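Local atomic coordinates of endonuclease NucS (Thermococcus kodakarensis KOD1, PDB entry 5GKE), a protein that acts as a mismatch restriction endonuclease, binding and cleaving double-stranded DNA. Residues I175-L180 against D206-I211. The protein carries 1 engineered substitution. Residues are numbered along the deposited sequence; the frame is centred on the assembly and turned at random.
With MG (magnesium ion), chain E.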
loop_
_atom_site.group_PDB
_atom_site.type_symbol
_atom_site.label_atom_id
_atom_site.label_comp_id
_atom_site.label_asym_id
_atom_site.label_seq_id
_atom_site.Cartn_x
_atom_site.Cartn_y
_atom_site.Cartn_z
ATOM N N ILE A 175 10.343 -29.383 -17.036
ATOM C CA ILE A 175 10.305 -27.941 -16.846
ATOM C C ILE A 175 9.923 -27.620 -15.386
ATOM O O ILE A 175 9.008 -28.239 -14.823
ATOM C CB ILE A 175 9.284 -27.270 -17.787
ATOM C CG1 ILE A 175 9.547 -27.635 -19.249
ATOM C CG2 ILE A 175 9.292 -25.764 -17.602
ATOM C CD1 ILE A 175 10.918 -27.327 -19.676
ATOM N N VAL A 176 10.614 -26.660 -14.773
ATOM C CA VAL A 176 10.278 -26.236 -13.411
ATOM C C VAL A 176 9.866 -24.762 -13.366
ATOM O O VAL A 176 10.597 -23.888 -13.836
ATOM C CB VAL A 176 11.452 -26.468 -12.438
ATOM C CG1 VAL A 176 11.108 -25.952 -11.053
ATOM C CG2 VAL A 176 11.813 -27.948 -12.382
ATOM N N VAL A 177 8.666 -24.509 -12.844
ATOM C CA VAL A 177 8.261 -23.173 -12.410
ATOM C C VAL A 177 8.588 -22.997 -10.953
ATOM O O VAL A 177 8.224 -23.848 -10.139
ATOM C CB VAL A 177 6.759 -22.922 -12.530
ATOM C CG1 VAL A 177 6.496 -21.430 -12.593
ATOM C CG2 VAL A 177 6.197 -23.614 -13.714
ATOM N N LEU A 178 9.266 -21.904 -10.617
ATOM C CA LEU A 178 9.376 -21.487 -9.222
ATOM C C LEU A 178 8.483 -20.276 -9.002
ATOM O O LEU A 178 8.474 -19.348 -9.824
ATOM C CB LEU A 178 10.805 -21.132 -8.843
ATOM C CG LEU A 178 11.948 -22.133 -8.959
ATOM C CD1 LEU A 178 13.181 -21.506 -8.311
ATOM C CD2 LEU A 178 11.601 -23.474 -8.318
ATOM N N GLU A 179 7.702 -20.309 -7.923
ATOM C CA GLU A 179 7.047 -19.110 -7.411
ATOM C C GLU A 179 7.675 -18.750 -6.060
ATOM O O GLU A 179 7.716 -19.575 -5.150
ATOM C CB GLU A 179 5.538 -19.311 -7.279
ATOM C CG GLU A 179 4.802 -18.126 -6.631
ATOM C CD GLU A 179 4.878 -16.828 -7.435
ATOM O OE1 GLU A 179 4.483 -15.772 -6.894
ATOM O OE2 GLU A 179 5.310 -16.854 -8.612
ATOM N N LEU A 180 8.198 -17.533 -5.955
ATOM C CA LEU A 180 8.899 -17.096 -4.750
ATOM C C LEU A 180 8.025 -16.178 -3.921
ATOM O O LEU A 180 7.241 -15.392 -4.472
ATOM C CB LEU A 180 10.197 -16.364 -5.095
ATOM C CG LEU A 180 11.057 -16.918 -6.226
ATOM C CD1 LEU A 180 12.306 -16.042 -6.457
ATOM C CD2 LEU A 180 11.436 -18.363 -5.938
ATOM N N ASP A 206 2.694 -33.291 -19.311
ATOM C CA ASP A 206 2.875 -33.698 -17.910
ATOM C C ASP A 206 4.278 -33.402 -17.343
ATOM O O ASP A 206 4.532 -33.585 -16.148
ATOM C CB ASP A 206 2.562 -35.188 -17.768
ATOM C CG ASP A 206 2.623 -35.669 -16.325
ATOM O OD1 ASP A 206 2.186 -34.918 -15.421
ATOM O OD2 ASP A 206 3.119 -36.794 -16.093
ATOM N N LYS A 207 5.168 -32.896 -18.191
ATOM C CA LYS A 207 6.585 -32.721 -17.862
ATOM C C LYS A 207 6.901 -31.438 -17.073
ATOM O O LYS A 207 8.046 -30.986 -17.061
ATOM C CB LYS A 207 7.432 -32.756 -19.140
ATOM C CG LYS A 207 7.525 -34.148 -19.771
ATOM C CD LYS A 207 8.339 -35.115 -18.904
ATOM C CE LYS A 207 9.414 -35.849 -19.704
ATOM N NZ LYS A 207 10.684 -36.063 -18.942
ATOM N N VAL A 208 5.874 -30.799 -16.520
ATOM C CA VAL A 208 6.060 -29.582 -15.736
ATOM C C VAL A 208 5.894 -29.803 -14.225
ATOM O O VAL A 208 4.936 -30.429 -13.777
ATOM C CB VAL A 208 5.084 -28.504 -16.201
ATOM C CG1 VAL A 208 5.348 -27.203 -15.483
ATOM C CG2 VAL A 208 5.228 -28.302 -17.701
ATOM N N ARG A 209 6.858 -29.308 -13.454
ATOM C CA ARG A 209 6.763 -29.258 -11.991
ATOM C C ARG A 209 6.604 -27.816 -11.510
ATOM O O ARG A 209 7.273 -26.925 -12.035
ATOM C CB ARG A 209 8.000 -29.855 -11.341
ATOM C CG ARG A 209 8.158 -31.344 -11.493
ATOM C CD ARG A 209 9.569 -31.742 -11.112
ATOM N NE ARG A 209 9.858 -31.474 -9.705
ATOM C CZ ARG A 209 11.081 -31.312 -9.215
ATOM N NH1 ARG A 209 12.119 -31.356 -10.032
ATOM N NH2 ARG A 209 11.267 -31.082 -7.914
ATOM N N GLY A 210 5.661 -27.568 -10.600
ATOM C CA GLY A 210 5.619 -26.310 -9.869
ATOM C C GLY A 210 6.244 -26.381 -8.491
ATOM O O GLY A 210 6.017 -27.333 -7.739
ATOM N N ILE A 211 6.942 -25.328 -8.094
ATOM C CA ILE A 211 7.515 -25.311 -6.758
ATOM C C ILE A 211 7.290 -23.959 -6.113
ATOM O O ILE A 211 7.676 -22.926 -6.661
ATOM C CB ILE A 211 9.020 -25.607 -6.756
ATOM C CG1 ILE A 211 9.328 -26.912 -7.483
ATOM C CG2 ILE A 211 9.542 -25.654 -5.326
ATOM C CD1 ILE A 211 10.765 -27.365 -7.299
HETATM MG MG MG E . 5.341 -14.305 -8.557
#
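V177 and its flanking residues pair with R209 and I211 as neighbouring parallel strands of a beta-alpha-beta unit in the PD-(D/E)XK nuclease domain, with helix 187-204 making the crossover. The parallel assignment rests on the 20° between strand directions and on five backbone bonds that pass back and forth: K207 O and R209 O accept from I175 and V177, I175 O and V177 O bind R209 N and I211 N, and I211 O accepts from E179 N at 2.9 Å. The straightest is R209 N to I175 O, 173° at the hydrogen.

I211 can be followed outward on the face it shares with V176, L178 and R209. Its CB meets L178 CD2 at 3.7 Å; CG1, anti to the carbonyl carbon (chi1 -54°), lies 4.1 Å from V176 CG1; CD1 reaches both V176 CG1 (4.0 Å) and L178 CD2 (4.1 Å), which lie on the same side of it. L178 and I211 run alongside each other, pointing the same way. R209 lies beside V176, its guanidinium held by salt bridges to E147, D170 and E231. On the other face V177 CG2 touches V208 CG1 at 4.1 Å, and V177 packs on Y196, V197 and L200 of the crossover helix.

E179 carries strand 175-180 into the metal site, which Q192 and a DNA phosphate share: its carboxylate is bidentate, OE1 2.4 Å and OE2 2.5 Å from the magnesium ion.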